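Local coordinates for DinB-like domain-containing protein (Thermus thermophilus, PDB 2YQY), which is of unknown function but folds as a four-helix bundle of the DinB superfamily, a family whose relatives commonly bind a metal ion, at residues L25-E30 with H158-L163. Sequence-based numbering, arbitrary orientation.
Sequences LALLRE and HHLKAL
With chi1 at 178°, Leu27 throws its CG out opposite its own backbone N, straight off helix 10-30, and its CD1 methyl lands between Leu163 and Leu160 on helix 153-165. Leu163 takes a different turn: its chi1 of -67° sets CG opposite the carbonyl carbon and swings the isopropyl end clear of the approaching methyl, leaving CB as the nearest point. CD1 of Leu27 therefore comes to 4.0 Å from CB of Leu163, low on the side chain and close to the helix backbone, and it also lies 4.2 Å from C of Leu163. The two leucines pass at a slant, and the second branch joins in less closely, CD2 of Leu27 standing 4.3 Å from CD1 of Leu163. One turn earlier, Leu160 reaches across with a single methyl, its CD1 meeting CD1 of Leu27 at 4.3 Å. One branch of Leu27 thus bridges two leucines spaced i and i+3 along the partner helix. Nothing polar crosses here; the contact is wholly aliphatic, rather loose, and small at 143 Å² buried over both sides. The closest pair of CA atoms, Leu27 and Leu163, is 8.5 Å apart, so the leucines fill the gap between backbones. His159, on the same turn as Leu160, takes no part; it packs against His155 and His53, a grouping consistent with the exposed histidine triad known in this protein. Both leucines of helix 153-165 also reach back along helix 10-30, Leu160 to Ser20 and Ala23, Leu163 to Leu24. Trp35 of helix 33-36 packs on Leu27, Pro47 of helix 47-71 on Leu163, while neighbouring Leu28 turns to Ala51 of that helix and to Leu106 and Leu113 of helix 106-126.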
loop_
_atom_site.group_PDB
_atom_site.type_symbol
_atom_site.label_atom_id
_atom_site.label_comp_id
_atom_site.label_asym_id
_atom_site.label_seq_id
_atom_site.Cartn_x
_atom_site.Cartn_y
_atom_site.Cartn_z
ATOM N N LEU A 25 2.913 -10.512 -2.170
ATOM C CA LEU A 25 4.274 -10.922 -2.530
ATOM C C LEU A 25 4.294 -12.333 -3.102
ATOM O O LEU A 25 5.023 -12.587 -4.071
ATOM C CB LEU A 25 5.235 -10.819 -1.352
ATOM C CG LEU A 25 5.513 -9.424 -0.816
ATOM C CD1 LEU A 25 6.500 -9.541 0.339
ATOM C CD2 LEU A 25 6.053 -8.506 -1.906
ATOM N N ALA A 26 3.476 -13.230 -2.526
ATOM C CA ALA A 26 3.407 -14.642 -2.977
ATOM C C ALA A 26 2.791 -14.759 -4.393
ATOM O O ALA A 26 3.300 -15.486 -5.255
ATOM C CB ALA A 26 2.620 -15.490 -1.959
ATOM N N LEU A 27 1.697 -14.035 -4.612
ATOM C CA LEU A 27 1.086 -13.904 -5.930
ATOM C C LEU A 27 2.100 -13.448 -6.984
ATOM O O LEU A 27 2.216 -14.079 -8.060
ATOM C CB LEU A 27 -0.121 -12.953 -5.872
ATOM C CG LEU A 27 -0.837 -12.689 -7.193
ATOM C CD1 LEU A 27 -2.319 -12.249 -6.994
ATOM C CD2 LEU A 27 -0.067 -11.657 -8.040
ATOM N N LEU A 28 2.848 -12.371 -6.688
ATOM C CA LEU A 28 3.848 -11.877 -7.665
ATOM C C LEU A 28 4.961 -12.900 -7.949
ATOM O O LEU A 28 5.334 -13.099 -9.112
ATOM C CB LEU A 28 4.462 -10.557 -7.223
ATOM C CG LEU A 28 3.522 -9.342 -7.122
ATOM C CD1 LEU A 28 4.219 -8.214 -6.346
ATOM C CD2 LEU A 28 3.035 -8.873 -8.515
ATOM N N ARG A 29 5.495 -13.516 -6.889
ATOM C CA ARG A 29 6.597 -14.479 -6.996
ATOM C C ARG A 29 6.195 -15.798 -7.666
ATOM O O ARG A 29 7.036 -16.490 -8.219
ATOM C CB ARG A 29 7.198 -14.772 -5.622
ATOM C CG ARG A 29 8.111 -13.692 -5.099
ATOM C CD ARG A 29 8.396 -13.911 -3.617
ATOM N NE ARG A 29 9.209 -12.838 -3.041
ATOM C CZ ARG A 29 9.136 -12.419 -1.777
ATOM N NH1 ARG A 29 8.275 -12.970 -0.920
ATOM N NH2 ARG A 29 9.919 -11.430 -1.368
ATOM N N GLU A 30 4.917 -16.151 -7.601
ATOM C CA GLU A 30 4.445 -17.413 -8.167
ATOM C C GLU A 30 3.833 -17.243 -9.557
ATOM O O GLU A 30 3.621 -18.220 -10.257
ATOM C CB GLU A 30 3.474 -18.104 -7.204
ATOM C CG GLU A 30 4.121 -18.459 -5.867
ATOM C CD GLU A 30 3.120 -18.855 -4.783
ATOM O OE1 GLU A 30 1.929 -19.044 -5.092
ATOM O OE2 GLU A 30 3.527 -18.982 -3.614
ATOM N N HIS A 158 -7.797 -3.926 -1.955
ATOM C CA HIS A 158 -8.469 -3.675 -3.214
ATOM C C HIS A 158 -7.610 -4.131 -4.431
ATOM O O HIS A 158 -8.104 -4.832 -5.352
ATOM C CB HIS A 158 -8.797 -2.190 -3.340
ATOM C CG HIS A 158 -9.271 -1.823 -4.707
ATOM N ND1 HIS A 158 -10.604 -1.838 -5.060
ATOM C CD2 HIS A 158 -8.583 -1.497 -5.827
ATOM C CE1 HIS A 158 -10.721 -1.525 -6.339
ATOM N NE2 HIS A 158 -9.510 -1.325 -6.833
ATOM N N HIS A 159 -6.325 -3.759 -4.428
ATOM C CA HIS A 159 -5.466 -4.073 -5.602
ATOM C C HIS A 159 -5.087 -5.543 -5.649
ATOM O O HIS A 159 -5.044 -6.138 -6.708
ATOM C CB HIS A 159 -4.265 -3.128 -5.676
ATOM C CG HIS A 159 -4.672 -1.737 -6.087
ATOM N ND1 HIS A 159 -5.118 -1.447 -7.356
ATOM C CD2 HIS A 159 -4.842 -0.603 -5.366
ATOM C CE1 HIS A 159 -5.502 -0.183 -7.414
ATOM N NE2 HIS A 159 -5.325 0.355 -6.218
ATOM N N LEU A 160 -4.853 -6.134 -4.486
ATOM C CA LEU A 160 -4.683 -7.586 -4.403
ATOM C C LEU A 160 -5.894 -8.348 -4.980
ATOM O O LEU A 160 -5.746 -9.248 -5.790
ATOM C CB LEU A 160 -4.439 -7.987 -2.937
ATOM C CG LEU A 160 -4.356 -9.485 -2.608
ATOM C CD1 LEU A 160 -3.154 -10.130 -3.352
ATOM C CD2 LEU A 160 -4.304 -9.669 -1.081
ATOM N N LYS A 161 -7.095 -7.981 -4.546
ATOM C CA LYS A 161 -8.328 -8.556 -5.085
ATOM C C LYS A 161 -8.451 -8.443 -6.620
ATOM O O LYS A 161 -8.891 -9.403 -7.296
ATOM C CB LYS A 161 -9.522 -7.897 -4.410
ATOM C CG LYS A 161 -10.712 -8.756 -4.265
ATOM C CD LYS A 161 -11.738 -8.025 -3.422
ATOM C CE LYS A 161 -11.330 -7.953 -1.956
ATOM N NZ LYS A 161 -12.264 -8.766 -1.118
ATOM N N ALA A 162 -8.093 -7.280 -7.163
ATOM C CA ALA A 162 -8.115 -7.052 -8.616
ATOM C C ALA A 162 -7.129 -7.973 -9.363
ATOM O O ALA A 162 -7.471 -8.568 -10.380
ATOM C CB ALA A 162 -7.830 -5.595 -8.927
ATOM N N LEU A 163 -5.915 -8.093 -8.832
ATOM C CA LEU A 163 -4.922 -9.037 -9.341
ATOM C C LEU A 163 -5.396 -10.492 -9.247
ATOM O O LEU A 163 -5.349 -11.198 -10.241
ATOM C CB LEU A 163 -3.592 -8.854 -8.623
ATOM C CG LEU A 163 -2.835 -7.544 -8.864
ATOM C CD1 LEU A 163 -1.530 -7.647 -8.152
ATOM C CD2 LEU A 163 -2.623 -7.333 -10.355
#